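Local structure of WA352 (Oryza sativa subsp. indica, 5ZT3) at residues A[30-33]-A[34-37]; A[44-47]-A[48-52]; A[114-117]-A[118-122]. The protein is a mitochondrial protein linked to cytoplasmic male sterility in rice, represented here by a helical piece of the longer chain. All coordinates share one frame; numbering follows the deposited sequence.

Contact 1: residues A[30-33]-A[34-37]; sequences QSIQ and RRLL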
loop_
_atom_site.group_PDB
_atom_site.type_symbol
_atom_site.label_atom_id
_atom_site.label_comp_id
_atom_site.label_asym_id
_atom_site.label_seq_id
_atom_site.Cartn_x
_atom_site.Cartn_y
_atom_site.Cartn_z
ATOM N N GLN A 30 -8.715 -7.430 1.369
ATOM C CA GLN A 30 -9.374 -8.205 0.323
ATOM C C GLN A 30 -9.024 -7.690 -1.067
ATOM O O GLN A 30 -8.802 -8.487 -1.991
ATOM C CB GLN A 30 -10.884 -8.208 0.539
ATOM C CG GLN A 30 -11.345 -9.189 1.599
ATOM C CD GLN A 30 -12.842 -9.123 1.832
ATOM O OE1 GLN A 30 -13.483 -8.112 1.541
ATOM N NE2 GLN A 30 -13.406 -10.207 2.345
ATOM N N SER A 31 -8.953 -6.368 -1.249
ATOM C CA SER A 31 -8.646 -5.861 -2.580
ATOM C C SER A 31 -7.206 -6.171 -2.969
ATOM O O SER A 31 -6.929 -6.482 -4.134
ATOM C CB SER A 31 -8.980 -4.369 -2.703
ATOM O OG SER A 31 -8.032 -3.557 -2.035
ATOM N N ILE A 32 -6.283 -6.135 -2.004
ATOM C CA ILE A 32 -4.904 -6.526 -2.290
ATOM C C ILE A 32 -4.831 -8.011 -2.608
ATOM O O ILE A 32 -4.121 -8.427 -3.532
ATOM C CB ILE A 32 -3.982 -6.137 -1.122
ATOM C CG1 ILE A 32 -3.933 -4.620 -0.981
ATOM C CG2 ILE A 32 -2.585 -6.731 -1.299
ATOM C CD1 ILE A 32 -3.336 -4.152 0.339
ATOM N N GLN A 33 -5.565 -8.827 -1.854
ATOM C CA GLN A 33 -5.571 -10.260 -2.128
ATOM C C GLN A 33 -6.061 -10.547 -3.542
ATOM O O GLN A 33 -5.480 -11.376 -4.252
ATOM C CB GLN A 33 -6.450 -10.973 -1.110
ATOM C CG GLN A 33 -6.486 -12.473 -1.284
ATOM C CD GLN A 33 -7.338 -13.144 -0.242
ATOM O OE1 GLN A 33 -8.117 -12.496 0.455
ATOM N NE2 GLN A 33 -7.192 -14.451 -0.120
ATOM N N ARG A 34 -7.110 -9.848 -3.972
ATOM C CA ARG A 34 -7.609 -10.002 -5.334
ATOM C C ARG A 34 -6.542 -9.642 -6.361
ATOM O O ARG A 34 -6.375 -10.341 -7.370
ATOM C CB ARG A 34 -8.860 -9.133 -5.496
ATOM C CG ARG A 34 -9.543 -9.183 -6.849
ATOM C CD ARG A 34 -10.978 -8.656 -6.732
ATOM N NE ARG A 34 -11.047 -7.220 -6.449
ATOM C CZ ARG A 34 -11.328 -6.693 -5.259
ATOM N NH1 ARG A 34 -11.568 -7.479 -4.216
ATOM N NH2 ARG A 34 -11.369 -5.373 -5.110
ATOM N N ARG A 35 -5.792 -8.565 -6.120
ATOM C CA ARG A 35 -4.723 -8.204 -7.047
ATOM C C ARG A 35 -3.614 -9.250 -7.057
ATOM O O ARG A 35 -3.100 -9.601 -8.126
ATOM C CB ARG A 35 -4.190 -6.793 -6.762
ATOM C CG ARG A 35 -5.168 -5.699 -7.154
ATOM C CD ARG A 35 -4.714 -4.326 -6.683
ATOM N NE ARG A 35 -5.739 -3.754 -5.831
ATOM C CZ ARG A 35 -5.496 -3.259 -4.629
ATOM N NH1 ARG A 35 -4.254 -3.258 -4.162
ATOM N NH2 ARG A 35 -6.483 -2.764 -3.896
ATOM N N LEU A 36 -3.243 -9.779 -5.887
ATOM C CA LEU A 36 -2.218 -10.820 -5.838
ATOM C C LEU A 36 -2.655 -12.068 -6.588
ATOM O O LEU A 36 -1.828 -12.748 -7.206
ATOM C CB LEU A 36 -1.861 -11.168 -4.390
ATOM C CG LEU A 36 -1.226 -10.041 -3.586
ATOM C CD1 LEU A 36 -1.021 -10.473 -2.141
ATOM C CD2 LEU A 36 0.089 -9.629 -4.236
ATOM N N LEU A 37 -3.949 -12.395 -6.537
ATOM C CA LEU A 37 -4.447 -13.562 -7.246
ATOM C C LEU A 37 -4.431 -13.376 -8.762
ATOM O O LEU A 37 -4.382 -14.368 -9.491
ATOM C CB LEU A 37 -5.844 -13.923 -6.735
ATOM C CG LEU A 37 -5.882 -14.539 -5.337
ATOM C CD1 LEU A 37 -7.298 -14.558 -4.783
ATOM C CD2 LEU A 37 -5.312 -15.953 -5.354
#

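Contact 2: residues A[44-47]-A[48-52]; sequences SAHD and MQMSR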
loop_
_atom_site.group_PDB
_atom_site.type_symbol
_atom_site.label_atom_id
_atom_site.label_comp_id
_atom_site.label_asym_id
_atom_site.label_seq_id
_atom_site.Cartn_x
_atom_site.Cartn_y
_atom_site.Cartn_z
ATOM N N SER A 44 -7.179 -22.370 -5.673
ATOM C CA SER A 44 -7.241 -23.396 -4.646
ATOM C C SER A 44 -7.285 -22.753 -3.264
ATOM O O SER A 44 -6.927 -21.583 -3.077
ATOM C CB SER A 44 -6.003 -24.289 -4.732
ATOM O OG SER A 44 -4.824 -23.523 -4.567
ATOM N N ALA A 45 -7.725 -23.534 -2.277
ATOM C CA ALA A 45 -7.666 -23.070 -0.894
ATOM C C ALA A 45 -6.249 -22.672 -0.519
ATOM O O ALA A 45 -6.039 -21.694 0.201
ATOM C CB ALA A 45 -8.191 -24.159 0.050
ATOM N N HIS A 46 -5.264 -23.422 -1.005
ATOM C CA HIS A 46 -3.859 -23.114 -0.766
ATOM C C HIS A 46 -3.485 -21.722 -1.285
ATOM O O HIS A 46 -2.869 -20.920 -0.564
ATOM C CB HIS A 46 -3.019 -24.206 -1.434
ATOM C CG HIS A 46 -1.556 -23.913 -1.491
ATOM N ND1 HIS A 46 -0.695 -24.190 -0.451
ATOM C CD2 HIS A 46 -0.797 -23.390 -2.482
ATOM C CE1 HIS A 46 0.532 -23.840 -0.798
ATOM N NE2 HIS A 46 0.496 -23.356 -2.027
ATOM N N ASP A 47 -3.854 -21.414 -2.537
ATOM C CA ASP A 47 -3.550 -20.091 -3.080
ATOM C C ASP A 47 -4.312 -18.984 -2.361
ATOM O O ASP A 47 -3.789 -17.871 -2.217
ATOM C CB ASP A 47 -3.835 -20.039 -4.582
ATOM C CG ASP A 47 -2.756 -20.711 -5.404
ATOM O OD1 ASP A 47 -1.688 -21.045 -4.842
ATOM O OD2 ASP A 47 -2.980 -20.898 -6.619
ATOM N N MET A 48 -5.540 -19.260 -1.920
ATOM C CA MET A 48 -6.277 -18.272 -1.138
ATOM C C MET A 48 -5.576 -17.996 0.183
ATOM O O MET A 48 -5.462 -16.837 0.603
ATOM C CB MET A 48 -7.705 -18.755 -0.897
ATOM C CG MET A 48 -8.554 -18.668 -2.142
ATOM S SD MET A 48 -10.291 -19.065 -1.912
ATOM C CE MET A 48 -10.246 -20.851 -1.878
ATOM N N GLN A 49 -5.089 -19.045 0.847
ATOM C CA GLN A 49 -4.371 -18.866 2.107
ATOM C C GLN A 49 -3.098 -18.052 1.904
ATOM O O GLN A 49 -2.823 -17.106 2.655
ATOM C CB GLN A 49 -4.019 -20.231 2.702
ATOM C CG GLN A 49 -5.154 -20.955 3.386
ATOM C CD GLN A 49 -4.786 -22.384 3.733
ATOM O OE1 GLN A 49 -3.605 -22.729 3.833
ATOM N NE2 GLN A 49 -5.798 -23.227 3.919
ATOM N N MET A 50 -2.302 -18.418 0.894
ATOM C CA MET A 50 -1.042 -17.728 0.645
ATOM C C MET A 50 -1.277 -16.261 0.328
ATOM O O MET A 50 -0.589 -15.387 0.866
ATOM C CB MET A 50 -0.291 -18.392 -0.508
ATOM C CG MET A 50 0.183 -19.812 -0.238
ATOM S SD MET A 50 1.221 -19.903 1.228
ATOM C CE MET A 50 2.421 -18.629 0.915
ATOM N N SER A 51 -2.244 -15.973 -0.545
ATOM C CA SER A 51 -2.505 -14.592 -0.918
ATOM C C SER A 51 -3.057 -13.789 0.250
ATOM O O SER A 51 -2.751 -12.602 0.365
ATOM C CB SER A 51 -3.433 -14.530 -2.129
ATOM O OG SER A 51 -4.665 -15.159 -1.847
ATOM N N ARG A 52 -3.832 -14.413 1.141
ATOM C CA ARG A 52 -4.355 -13.699 2.303
ATOM C C ARG A 52 -3.233 -13.287 3.242
ATOM O O ARG A 52 -3.195 -12.142 3.714
ATOM C CB ARG A 52 -5.372 -14.583 3.023
ATOM C CG ARG A 52 -5.714 -14.120 4.427
ATOM C CD ARG A 52 -6.536 -12.843 4.447
ATOM N NE ARG A 52 -7.061 -12.655 5.797
ATOM C CZ ARG A 52 -8.274 -13.038 6.183
ATOM N NH1 ARG A 52 -9.107 -13.584 5.310
ATOM N NH2 ARG A 52 -8.663 -12.851 7.438
#

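Contact 3: residues A[114-117]-A[118-122]; sequences QSAT and FWRLV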
loop_
_atom_site.group_PDB
_atom_site.type_symbol
_atom_site.label_atom_id
_atom_site.label_comp_id
_atom_site.label_asym_id
_atom_site.label_seq_id
_atom_site.Cartn_x
_atom_site.Cartn_y
_atom_site.Cartn_z
ATOM N N GLN A 114 12.304 15.447 4.395
ATOM C CA GLN A 114 13.587 15.589 3.722
ATOM C C GLN A 114 14.032 14.315 3.017
ATOM O O GLN A 114 15.191 14.219 2.606
ATOM C CB GLN A 114 14.664 16.073 4.699
ATOM C CG GLN A 114 14.533 17.552 5.052
ATOM C CD GLN A 114 15.703 18.063 5.871
ATOM O OE1 GLN A 114 16.739 17.405 5.969
ATOM N NE2 GLN A 114 15.545 19.246 6.460
ATOM N N SER A 115 13.141 13.347 2.848
ATOM C CA SER A 115 13.497 12.068 2.250
ATOM C C SER A 115 13.139 12.037 0.768
ATOM O O SER A 115 12.213 12.714 0.316
ATOM C CB SER A 115 12.775 10.928 2.968
ATOM O OG SER A 115 11.372 11.061 2.828
ATOM N N ALA A 116 13.876 11.215 0.018
ATOM C CA ALA A 116 13.501 10.963 -1.368
ATOM C C ALA A 116 12.125 10.318 -1.448
ATOM O O ALA A 116 11.347 10.620 -2.361
ATOM C CB ALA A 116 14.543 10.073 -2.040
ATOM N N THR A 117 11.806 9.431 -0.497
ATOM C CA THR A 117 10.506 8.768 -0.505
ATOM C C THR A 117 9.373 9.773 -0.392
ATOM O O THR A 117 8.373 9.668 -1.110
ATOM C CB THR A 117 10.423 7.748 0.628
ATOM O OG1 THR A 117 11.398 6.724 0.410
ATOM C CG2 THR A 117 9.045 7.104 0.673
ATOM N N PHE A 118 9.502 10.751 0.507
ATOM C CA PHE A 118 8.469 11.770 0.636
ATOM C C PHE A 118 8.192 12.436 -0.708
ATOM O O PHE A 118 7.039 12.543 -1.136
ATOM C CB PHE A 118 8.872 12.812 1.677
ATOM C CG PHE A 118 7.998 14.026 1.671
ATOM C CD1 PHE A 118 6.781 14.016 2.335
ATOM C CD2 PHE A 118 8.381 15.188 1.013
ATOM C CE1 PHE A 118 5.972 15.135 2.349
ATOM C CE2 PHE A 118 7.573 16.311 1.015
ATOM C CZ PHE A 118 6.364 16.283 1.688
ATOM N N TRP A 119 9.245 12.891 -1.387
ATOM C CA TRP A 119 9.046 13.620 -2.638
ATOM C C TRP A 119 8.531 12.710 -3.747
ATOM O O TRP A 119 7.685 13.121 -4.553
ATOM C CB TRP A 119 10.329 14.345 -3.038
ATOM C CG TRP A 119 10.479 15.576 -2.253
ATOM C CD1 TRP A 119 11.375 15.815 -1.255
ATOM C CD2 TRP A 119 9.650 16.731 -2.346
ATOM N NE1 TRP A 119 11.177 17.074 -0.741
ATOM C CE2 TRP A 119 10.125 17.657 -1.398
ATOM C CE3 TRP A 119 8.574 17.090 -3.163
ATOM C CZ2 TRP A 119 9.545 18.911 -1.233
ATOM C CZ3 TRP A 119 8.005 18.335 -2.996
ATOM C CH2 TRP A 119 8.493 19.230 -2.043
ATOM N N ARG A 120 9.017 11.477 -3.803
ATOM C CA ARG A 120 8.494 10.550 -4.794
ATOM C C ARG A 120 6.996 10.327 -4.604
ATOM O O ARG A 120 6.226 10.347 -5.574
ATOM C CB ARG A 120 9.263 9.237 -4.718
ATOM C CG ARG A 120 8.828 8.223 -5.743
ATOM C CD ARG A 120 9.801 7.065 -5.836
ATOM N NE ARG A 120 11.052 7.452 -6.483
ATOM C CZ ARG A 120 12.222 7.541 -5.860
ATOM N NH1 ARG A 120 13.307 7.902 -6.533
ATOM N NH2 ARG A 120 12.316 7.268 -4.566
ATOM N N LEU A 121 6.564 10.149 -3.356
ATOM C CA LEU A 121 5.157 9.882 -3.075
ATOM C C LEU A 121 4.297 11.130 -3.274
ATOM O O LEU A 121 3.166 11.027 -3.765
ATOM C CB LEU A 121 5.009 9.293 -1.675
ATOM C CG LEU A 121 5.671 7.931 -1.500
ATOM C CD1 LEU A 121 5.373 7.394 -0.114
ATOM C CD2 LEU A 121 5.163 6.980 -2.570
ATOM N N VAL A 122 4.806 12.310 -2.906
ATOM C CA VAL A 122 4.082 13.552 -3.171
ATOM C C VAL A 122 3.745 13.671 -4.649
ATOM O O VAL A 122 2.638 14.079 -5.023
ATOM C CB VAL A 122 4.903 14.764 -2.688
ATOM C CG1 VAL A 122 4.408 16.067 -3.350
ATOM C CG2 VAL A 122 4.824 14.871 -1.177
HETATM O O HOH W 1 11.100 5.797 -2.158
#

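Contact 1: residues A[30-33]-A[34-37]
Residues 30-33 and 34-37 are joined first by main-chain hydrogen bonds: Arg34 N to Gln30 O, Arg35 N to Ser31 O, Leu36 N to Ile32 O and Leu37 N to Gln33 O. Their constant four-residue step identifies alpha-helix.

Aliphatic contacts are few. Ile32 and Leu36 run alongside one another, with Ile32 CG2 4.1 Å from Leu36 CD1. The Gln33 chain extends from a CG anti to the backbone N (chi1 -178°), which places that CG 4.2 Å from Leu37 CD1.

Both arginines fold back over the preceding turn. Arg34 bends at chi3 (68°), setting one guanidinium face over Ser31 CA and NH2 3.5 Å from Ser31 CB. In Arg35 a face of the guanidinium covers Ser31 O, which stands 3.3 Å from its plane toward the rim, while NH1 is 3.5 Å from Ile32 CG1.

Further partners hold the polar ends: Arg35 forms salt bridges to Asp27 through NH2 and to Glu95 through NH1, Ser31 OG bonds to Ser28 N, and Gln33 NE2 probably to Ser51 OG. Two carboxylates at separate nitrogens would probably restrain the rotation of the Arg35 guanidinium, and they could also offset the nearby positive charge of Arg84.

Contact 2: residues A[44-47]-A[48-52]
Met48 curls back onto Ala45 and Ser44, and its path can be followed atom by atom. Met48 CB lies 3.6 Å from Ala45 O, one turn earlier. Met48 CG, placed beside the backbone N, then runs past the other carbonyl of that turn, 3.5 Å from Ser44 O. At SD the chain bends (chi3 -79°), which turns the methyl back toward the start of the helix instead of letting it extend outward. Met48 CE consequently ends 3.5 Å from Ala45 CA and 4.3 Å from Ala45 CB, an apolar contact at the tip; the same side chain also touches Pro43.

An i to i+4 pair, His46 with Met50, uses an aromatic face. Met50 follows the course of the His46 side chain, and the evidence for a CH-pi contact is direct: Met50 CG is 4.2 Å from the centroid of the His46 ring and 18° off its normal. Met50 SD is farther from the His46 centroid, at 5.0 Å, and approaches obliquely, so the methylene rather than the sulfur covers the ring.

The backbone supplies the frame. Met48, Gln49, Met50 and Ser51 donate their N-H groups to the carbonyls of Ser44, Ala45, His46 and Asp47 respectively. Ser51 OG also sits 2.9 Å from Asp47 O, and helix 29-37 packs against this buried serine through Leu37. Asp47 OD2 receives a weak hydrogen bond from Asn40 ND2.

Ser44 closes the first turn from its side chain: Asp47 N donates to Ser44 OG at 3.1 Å, with an N-H...O angle of 164°. This is a serine N-cap, the motif that here begins helix 45-72, the longest helix of the chain.

Contact 3: residues A[114-117]-A[118-122]
Ser115 meets Phe118 and Trp119 where an extended backbone (Ser115 psi 153°) gives way to helical conformation at Ala116. The first main-chain bond, Trp119 N to Ser115 O, is weak at 3.4 Å. The next two, Arg120 N to Ala116 O and Leu121 N to Thr117 O, are both 2.9 Å, so the helix tightens within one residue of its start.

The side chain of Ser115 acts as N-cap. With chi1 at 62° the hydroxyl is turned back over its own main chain, from where Ser115 OG accepts from Phe118 N at 3.0 Å with an angle of 157° at the hydrogen. The same OG hydrogen-bonds Asn112 O and thus ties the cap to Asn112, just after helix 98-111. With a glycine in place of Ser115, Phe118 N would probably lose its acceptor at the helix start and Asn112 O its hydroxyl partner.

Thr117 divides its two branches between different partners. Thr117 CG2 is anti to the backbone N and lies 3.8 Å from Leu121 CD1, the two side chains running side by side. Thr117 OG1 hydrogen-bonds Asp107 OD2 and also accepts from a water at 2.7 Å. That water in turn accepts from Arg120 NH2 at 3.1 Å, in the plane of the guanidinium and at its edge. Within 118-122, Phe118 CE2 sits 3.8 Å above the plane of the Trp119 ring, over its centre.

The turn is wedged between two helices. Thr117 packs on Met104 and Leu108 of helix 98-111, with Ser115 beside it on Leu108, whereas Phe118 and Leu121 both reach Met69 of helix 45-72, joined there by Leu72 and Ile65 respectively.

Overall arrangement
Contacts 1 and 2 are neighbours, with centres 11 Å apart, and belong to helices that follow each other in the chain, 29-37 and 45-72. They meet directly: Gln33 NE2 lies 3.1 Å from Ser51 OG, a probable hydrogen bond, and Leu37 CD2 packs 3.7 Å from the same Ser51 OG. Contact 3 lies across the chain's centre from both. Its centre is 26 Å from that of contact 1 and 34 Å from that of contact 2, with nearest atoms about 14 Å and about 21 Å away. Helix 45-72 bridges this gap, since it starts in contact 2 and carries Ile65, Met69 and Leu72 to contact 3.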